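Local coordinates for C protein alpha-antigen (Streptococcus agalactiae, PDB 1YWM) that may contribute to virulence and immunity as a peptidoglycan-anchored surface protein, of which this chain is the N-terminal domain, at residues P22-T27 with Q110-S115; I59-G64 with Y94-E99. All coordinates share one frame; numbering follows the deposited sequence.

Interaction 1. Residues P22-T27 with Q110-S115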
ATOM      1  N   PRO A  22      -3.329 -13.657 -24.236  1.00 37.36           N
ATOM      2  CA  PRO A  22      -3.398 -14.874 -25.061  1.00 36.17           C
ATOM      3  C   PRO A  22      -2.029 -15.530 -25.200  1.00 32.29           C
ATOM      4  O   PRO A  22      -1.056 -14.863 -25.596  1.00 34.48           O
ATOM      5  CB  PRO A  22      -3.871 -14.357 -26.428  1.00 37.93           C
ATOM      6  CG  PRO A  22      -4.634 -13.102 -26.116  1.00 46.95           C
ATOM      7  CD  PRO A  22      -3.975 -12.501 -24.893  1.00 39.24           C
ATOM      8  N   GLY A  23      -1.949 -16.805 -24.836  1.00 27.66           N
ATOM      9  CA  GLY A  23      -0.712 -17.555 -24.968  1.00 25.74           C
ATOM     10  C   GLY A  23       0.243 -17.430 -23.789  1.00 23.07           C
ATOM     11  O   GLY A  23       1.208 -18.175 -23.720  1.00 24.49           O
ATOM     12  N   SER A  24      -0.017 -16.503 -22.865  1.00 20.14           N
ATOM     13  CA  SER A  24       0.887 -16.292 -21.710  1.00 22.71           C
ATOM     14  C   SER A  24       0.808 -17.397 -20.679  1.00 23.34           C
ATOM     15  O   SER A  24      -0.269 -17.917 -20.396  1.00 28.66           O
ATOM     16  CB  SER A  24       0.633 -14.945 -20.994  1.00 21.72           C
ATOM     17  OG  SER A  24       1.455 -14.829 -19.828  1.00 20.95           O
ATOM     18  N   ALA A  25       1.952 -17.718 -20.076  1.00 20.97           N
ATOM     19  CA  ALA A  25       1.989 -18.745 -19.044  1.00 22.66           C
ATOM     20  C   ALA A  25       1.817 -18.148 -17.650  1.00 22.27           C
ATOM     21  O   ALA A  25       1.955 -18.849 -16.634  1.00 25.41           O
ATOM     22  CB  ALA A  25       3.311 -19.509 -19.143  1.00 18.97           C
ATOM     23  N   ALA A  26       1.541 -16.845 -17.587  1.00 22.99           N
ATOM     24  CA  ALA A  26       1.370 -16.179 -16.292  1.00 22.47           C
ATOM     25  C   ALA A  26       0.069 -15.390 -16.269  1.00 20.48           C
ATOM     26  O   ALA A  26      -0.384 -14.897 -17.296  1.00 20.72           O
ATOM     27  CB  ALA A  26       2.546 -15.247 -15.986  1.00 20.94           C
ATOM     28  N   THR A  27      -0.523 -15.267 -15.091  1.00 23.57           N
ATOM     29  CA  THR A  27      -1.672 -14.392 -14.949  1.00 24.42           C
ATOM     30  C   THR A  27      -1.658 -13.678 -13.587  1.00 22.07           C
ATOM     31  O   THR A  27      -1.235 -14.226 -12.571  1.00 22.70           O
ATOM     32  CB  THR A  27      -2.998 -15.166 -15.211  1.00 35.68           C
ATOM     33  OG1 THR A  27      -4.102 -14.250 -15.164  1.00 53.55           O
ATOM     34  CG2 THR A  27      -3.296 -16.135 -14.095  1.00 33.75           C
ATOM     35  N   GLN A 110       5.453 -13.874 -30.050  1.00 19.73           N
ATOM     36  CA  GLN A 110       5.950 -12.810 -29.190  1.00 19.93           C
ATOM     37  C   GLN A 110       6.432 -13.374 -27.855  1.00 12.79           C
ATOM     38  O   GLN A 110       5.834 -14.313 -27.326  1.00 14.27           O
ATOM     39  CB  GLN A 110       4.837 -11.784 -28.905  1.00 15.87           C
ATOM     40  CG  GLN A 110       4.165 -11.229 -30.129  1.00 24.35           C
ATOM     41  CD  GLN A 110       3.173 -10.164 -29.727  1.00 28.90           C
ATOM     42  OE1 GLN A 110       3.507  -9.009 -29.769  1.00 20.58           O
ATOM     43  NE2 GLN A 110       1.984 -10.565 -29.262  1.00 34.17           N
ATOM     44  N   ILE A 111       7.487 -12.753 -27.329  1.00 11.85           N
ATOM     45  CA  ILE A 111       8.089 -13.116 -26.040  1.00 15.79           C
ATOM     46  C   ILE A 111       7.035 -12.911 -24.978  1.00 18.96           C
ATOM     47  O   ILE A 111       6.322 -11.901 -25.013  1.00 16.67           O
ATOM     48  CB  ILE A 111       9.323 -12.233 -25.748  1.00 14.16           C
ATOM     49  CG1 ILE A 111      10.423 -12.411 -26.821  1.00 26.44           C
ATOM     50  CG2 ILE A 111       9.893 -12.525 -24.366  1.00 23.46           C
ATOM     51  CD1 ILE A 111      11.184 -13.690 -26.667  1.00 27.22           C
ATOM     52  N   ASP A 112       6.920 -13.881 -24.069  1.00 11.87           N
ATOM     53  CA  ASP A 112       5.967 -13.833 -22.971  1.00 16.01           C
ATOM     54  C   ASP A 112       6.449 -12.902 -21.863  1.00 17.75           C
ATOM     55  O   ASP A 112       7.309 -13.266 -21.068  1.00 13.87           O
ATOM     56  CB  ASP A 112       5.801 -15.243 -22.415  1.00 15.13           C
ATOM     57  CG  ASP A 112       4.598 -15.396 -21.542  1.00 17.18           C
ATOM     58  OD1 ASP A 112       3.951 -14.367 -21.182  1.00 15.86           O
ATOM     59  OD2 ASP A 112       4.249 -16.530 -21.150  1.00 15.77           O
ATOM     60  N   ILE A 113       5.925 -11.674 -21.831  1.00 15.83           N
ATOM     61  CA  ILE A 113       6.148 -10.818 -20.676  1.00 13.58           C
ATOM     62  C   ILE A 113       4.792 -10.292 -20.185  1.00 13.73           C
ATOM     63  O   ILE A 113       3.846 -10.136 -20.971  1.00 16.39           O
ATOM     64  CB  ILE A 113       7.115  -9.642 -20.991  1.00 15.94           C
ATOM     65  CG1 ILE A 113       6.526  -8.632 -21.987  1.00 22.23           C
ATOM     66  CG2 ILE A 113       8.504 -10.163 -21.449  1.00 12.59           C
ATOM     67  CD1 ILE A 113       7.393  -7.318 -22.091  1.00 28.22           C
ATOM     68  N   VAL A 114       4.682 -10.039 -18.885  1.00 15.30           N
ATOM     69  CA  VAL A 114       3.405  -9.541 -18.354  1.00 15.72           C
ATOM     70  C   VAL A 114       3.694  -8.194 -17.734  1.00 18.25           C
ATOM     71  O   VAL A 114       4.405  -8.124 -16.755  1.00 13.78           O
ATOM     72  CB  VAL A 114       2.787 -10.482 -17.325  1.00 19.59           C
ATOM     73  CG1 VAL A 114       1.426  -9.908 -16.789  1.00 15.89           C
ATOM     74  CG2 VAL A 114       2.572 -11.892 -17.933  1.00 26.30           C
ATOM     75  N   SER A 115       3.167  -7.138 -18.351  1.00 12.38           N
ATOM     76  CA  SER A 115       3.431  -5.763 -17.930  1.00 21.91           C
ATOM     77  C   SER A 115       2.258  -5.274 -17.102  1.00 23.20           C
ATOM     78  O   SER A 115       1.109  -5.464 -17.503  1.00 21.14           O
ATOM     79  CB  SER A 115       3.543  -4.864 -19.164  1.00 26.86           C
ATOM     80  OG  SER A 115       4.504  -5.387 -20.055  1.00 38.07           O
TER

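Interaction 2. Residues I59-G64 with Y94-E99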
ATOM      1  N   ILE A  59       1.459 -13.141  -9.079  1.00 30.07           N
ATOM      2  CA  ILE A  59       1.109 -13.805 -10.332  1.00 24.12           C
ATOM      3  C   ILE A  59       0.930 -15.298 -10.154  1.00 29.28           C
ATOM      4  O   ILE A  59       1.453 -15.884  -9.205  1.00 28.19           O
ATOM      5  CB  ILE A  59       2.150 -13.536 -11.410  1.00 25.95           C
ATOM      6  CG1 ILE A  59       3.544 -13.950 -10.928  1.00 22.48           C
ATOM      7  CG2 ILE A  59       2.074 -12.081 -11.880  1.00 30.93           C
ATOM      8  CD1 ILE A  59       4.340 -14.586 -12.018  1.00 32.41           C
ATOM      9  N   VAL A  60       0.174 -15.901 -11.071  1.00 26.39           N
ATOM     10  CA  VAL A  60      -0.001 -17.343 -11.069  1.00 31.46           C
ATOM     11  C   VAL A  60       0.663 -17.889 -12.331  1.00 26.91           C
ATOM     12  O   VAL A  60       0.379 -17.438 -13.439  1.00 28.91           O
ATOM     13  CB  VAL A  60      -1.503 -17.731 -11.011  1.00 31.70           C
ATOM     14  CG1 VAL A  60      -1.683 -19.243 -11.168  1.00 32.73           C
ATOM     15  CG2 VAL A  60      -2.134 -17.251  -9.715  1.00 33.69           C
ATOM     16  N   LEU A  61       1.548 -18.860 -12.144  1.00 26.54           N
ATOM     17  CA  LEU A  61       2.323 -19.427 -13.244  1.00 25.23           C
ATOM     18  C   LEU A  61       1.891 -20.837 -13.551  1.00 29.27           C
ATOM     19  O   LEU A  61       1.643 -21.650 -12.644  1.00 29.12           O
ATOM     20  CB  LEU A  61       3.787 -19.495 -12.870  1.00 29.83           C
ATOM     21  CG  LEU A  61       4.635 -18.267 -13.056  1.00 34.55           C
ATOM     22  CD1 LEU A  61       5.844 -18.480 -12.188  1.00 23.87           C
ATOM     23  CD2 LEU A  61       5.006 -18.142 -14.546  1.00 28.12           C
ATOM     24  N   GLU A  62       1.822 -21.115 -14.840  1.00 29.40           N
ATOM     25  CA  GLU A  62       1.631 -22.460 -15.358  1.00 28.81           C
ATOM     26  C   GLU A  62       2.819 -23.352 -14.998  1.00 32.65           C
ATOM     27  O   GLU A  62       3.968 -22.880 -14.870  1.00 30.41           O
ATOM     28  CB  GLU A  62       1.451 -22.388 -16.879  1.00 26.50           C
ATOM     29  CG  GLU A  62       0.004 -22.334 -17.335  1.00 50.15           C
ATOM     30  CD  GLU A  62      -0.160 -21.928 -18.796  1.00 64.55           C
ATOM     31  OE1 GLU A  62       0.718 -22.263 -19.644  1.00 42.85           O
ATOM     32  OE2 GLU A  62      -1.184 -21.270 -19.095  1.00 52.31           O
ATOM     33  N   GLN A  63       2.543 -24.642 -14.815  1.00 32.85           N
ATOM     34  CA  GLN A  63       3.595 -25.621 -14.554  1.00 32.89           C
ATOM     35  C   GLN A  63       4.630 -25.573 -15.686  1.00 23.41           C
ATOM     36  O   GLN A  63       4.271 -25.429 -16.856  1.00 23.10           O
ATOM     37  CB  GLN A  63       2.993 -27.029 -14.415  1.00 38.98           C
ATOM     38  CG  GLN A  63       3.935 -28.073 -13.796  1.00 56.64           C
ATOM     39  CD  GLN A  63       4.691 -28.902 -14.843  1.00 73.54           C
ATOM     40  OE1 GLN A  63       5.786 -29.414 -14.569  1.00 76.18           O
ATOM     41  NE2 GLN A  63       4.111 -29.038 -16.036  1.00 73.24           N
ATOM     42  N   GLY A  64       5.904 -25.649 -15.315  1.00 25.12           N
ATOM     43  CA  GLY A  64       6.992 -25.667 -16.268  1.00 28.50           C
ATOM     44  C   GLY A  64       7.558 -24.299 -16.589  1.00 30.84           C
ATOM     45  O   GLY A  64       8.515 -24.198 -17.357  1.00 30.11           O
ATOM     46  N   TYR A  94       6.784  -9.049 -15.446  1.00 12.47           N
ATOM     47  CA  TYR A  94       7.202 -10.396 -15.153  1.00 16.90           C
ATOM     48  C   TYR A  94       7.712 -10.955 -16.486  1.00 14.56           C
ATOM     49  O   TYR A  94       6.970 -11.026 -17.462  1.00 15.78           O
ATOM     50  CB  TYR A  94       6.024 -11.201 -14.647  1.00 17.08           C
ATOM     51  CG  TYR A  94       5.536 -10.699 -13.306  1.00 17.09           C
ATOM     52  CD1 TYR A  94       6.116 -11.158 -12.119  1.00 16.40           C
ATOM     53  CD2 TYR A  94       4.556  -9.706 -13.241  1.00 16.63           C
ATOM     54  CE1 TYR A  94       5.669 -10.683 -10.850  1.00 14.03           C
ATOM     55  CE2 TYR A  94       4.107  -9.212 -11.987  1.00 17.47           C
ATOM     56  CZ  TYR A  94       4.667  -9.715 -10.810  1.00 16.67           C
ATOM     57  OH  TYR A  94       4.199  -9.255  -9.589  1.00 15.43           O
ATOM     58  N   ASN A  95       8.978 -11.308 -16.511  1.00 14.78           N
ATOM     59  CA  ASN A  95       9.555 -11.990 -17.674  1.00 13.83           C
ATOM     60  C   ASN A  95       9.397 -13.487 -17.408  1.00 12.12           C
ATOM     61  O   ASN A  95       9.801 -13.957 -16.367  1.00 15.41           O
ATOM     62  CB  ASN A  95      11.036 -11.575 -17.814  1.00 14.81           C
ATOM     63  CG  ASN A  95      11.179 -10.084 -18.236  1.00 16.21           C
ATOM     64  OD1 ASN A  95      10.347  -9.573 -18.973  1.00 19.36           O
ATOM     65  ND2 ASN A  95      12.205  -9.396 -17.728  1.00 15.50           N
ATOM     66  N   ILE A  96       8.871 -14.221 -18.386  1.00 12.29           N
ATOM     67  CA  ILE A  96       8.478 -15.607 -18.194  1.00 11.38           C
ATOM     68  C   ILE A  96       9.501 -16.484 -18.958  1.00 13.06           C
ATOM     69  O   ILE A  96       9.825 -16.195 -20.117  1.00 13.04           O
ATOM     70  CB  ILE A  96       7.053 -15.839 -18.734  1.00 11.40           C
ATOM     71  CG1 ILE A  96       6.048 -14.797 -18.154  1.00 13.88           C
ATOM     72  CG2 ILE A  96       6.568 -17.256 -18.443  1.00 12.62           C
ATOM     73  CD1 ILE A  96       6.048 -14.725 -16.615  1.00 14.55           C
ATOM     74  N   PHE A  97       9.966 -17.530 -18.298  1.00 13.08           N
ATOM     75  CA  PHE A  97      11.020 -18.413 -18.827  1.00 10.69           C
ATOM     76  C   PHE A  97      10.583 -19.874 -18.815  1.00 15.68           C
ATOM     77  O   PHE A  97       9.958 -20.320 -17.850  1.00 15.93           O
ATOM     78  CB  PHE A  97      12.283 -18.275 -17.958  1.00 13.36           C
ATOM     79  CG  PHE A  97      12.852 -16.883 -17.955  1.00 11.67           C
ATOM     80  CD1 PHE A  97      12.452 -15.955 -16.981  1.00 21.32           C
ATOM     81  CD2 PHE A  97      13.705 -16.466 -18.964  1.00 14.22           C
ATOM     82  CE1 PHE A  97      12.935 -14.637 -17.004  1.00 18.88           C
ATOM     83  CE2 PHE A  97      14.220 -15.157 -18.986  1.00 22.88           C
ATOM     84  CZ  PHE A  97      13.821 -14.238 -17.985  1.00 16.97           C
ATOM     85  N   GLY A  98      10.950 -20.627 -19.866  1.00 12.55           N
ATOM     86  CA  GLY A  98      10.773 -22.071 -19.851  1.00 11.51           C
ATOM     87  C   GLY A  98      11.840 -22.756 -19.019  1.00 15.15           C
ATOM     88  O   GLY A  98      12.729 -22.105 -18.453  1.00 16.22           O
ATOM     89  N   GLU A  99      11.743 -24.087 -18.947  1.00 16.31           N
ATOM     90  CA  GLU A  99      12.667 -24.892 -18.158  1.00 20.90           C
ATOM     91  C   GLU A  99      14.116 -24.730 -18.581  1.00 18.15           C
ATOM     92  O   GLU A  99      15.018 -24.938 -17.764  1.00 15.48           O
ATOM     93  CB  GLU A  99      12.268 -26.363 -18.206  1.00 17.88           C
ATOM     94  CG  GLU A  99      11.016 -26.678 -17.407  1.00 30.70           C
ATOM     95  CD  GLU A  99      10.449 -28.054 -17.727  1.00 46.75           C
ATOM     96  OE1 GLU A  99      10.871 -28.673 -18.743  1.00 38.05           O
ATOM     97  OE2 GLU A  99       9.577 -28.517 -16.956  1.00 42.88           O
TER
HETATM   98  O   HOH W   1       9.278 -25.151 -20.320  1.00 25.85           O

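Interaction 1. Residues P22-T27 with Q110-S115
Ser-24 and Ala-25 meet the carboxylate of Asp-112 where two sheets of the fibronectin-type beta sandwich come together, just before strands 26-28 and 113-121 begin. Gly-23 leads in with positive phi (86°), a backbone shape that suits glycine because a CB would jam against the preceding carbonyl O. At Ser-24, OG stands anti to the backbone N (chi1 176°) and lies 2.9 Å from Asp-112 OD1, one of two acceptors within reach of its proton. Ser-24 OG also accepts from Ala-26 N at 3.0 Å, which makes an ST turn and helps to hold that oxygen in place.

Ala-25 offers its backbone instead: its N lies 2.8 Å from Asp-112 OD2, in a nearly straight bond (168°) that uses the syn lone pair. Both carboxylate oxygens thus face the turn, and the buried OD2 is gripped a second time by His-104 ND1. Since that histidine also shares a backbone bond with Asp-112, it probably helps to set the aspartate in place.

From Ala-26 onward the chemistry turns apolar. Its CB points at the other strand, and it also touches Leu-61. Across the contact, Val-114 CG2 lies 3.9 Å from Ala-26 CB and 3.7 Å from Ser-24 OG.

Interaction 2. Residues I59-G64 with Y94-E99
Ile-59 lies over the ring of Tyr-94, the main side-chain contact between two strands that face each other across the beta sandwich. Segments 59-64 and 94-99 run in nearly the same direction, 14° apart, but their backbones share no hydrogen bond. The CA atoms of Leu-61 and Ile-96 are 8.8 Å apart, and side chains make the contact between them.

From CB, Ile-59 splits into two branches. CG2, beside the backbone N, sits above the middle of the ring, 3.6 Å from the Tyr-94 centroid and 14° off the normal, a CH-pi contact. CG1 takes the crowded position between the backbone N and the carbonyl carbon (chi1 56°), which brings it 3.9 Å from Tyr-94 CE1. CD1, at the tip, ends 3.9 Å from Tyr-94 CD1, so both branches meet the same ring. The tyrosine hydroxyl bonds to the carbonyl of Pro-55, which should help to keep the ring in position.

One step along, Leu-61 CD2 touches Ile-96 CD1 at 4.1 Å, methyl to methyl. Beyond the strands the contact becomes polar and more open. Gly-64, in a positive-phi turn, brings its O to 3.5 Å from Glu-99 CG, and a water donates to that O while accepting from Glu-99 N. Phe-97, Gly-98 and Glu-99 also line the pocket of a bound dimercaptobutanediol, probably a crystallisation additive.

With apolar carbons meeting the ring at one end and a single water joining backbone atoms at the other, direct cohesion between these segments probably rests largely on dispersion and the burial of apolar surface.

How the interactions relate
Both interactions join the same two sheets of the sandwich, interaction 1 mostly through the loops that lead into its strands, interaction 2 through strands and the turns after them. Strands 26-28 and 59-61 are antiparallel neighbours in the small sheet, as are 113-121 and 88-97 in the large one. Backbone bonds tie the contacts together: Thr-27 O lies 2.7 Å from Val-60 N, and Val-114 O lies 2.9 Å from Tyr-94 N, both probable hydrogen bonds. Ala-26 CB touches Ile-96 CD1, so the apolar parts of the two contacts meet. Interaction 1 is the smaller and more buried, held chiefly by a carboxylate. Interaction 2 is larger, apolar where buried and water-bridged where it opens toward the surface.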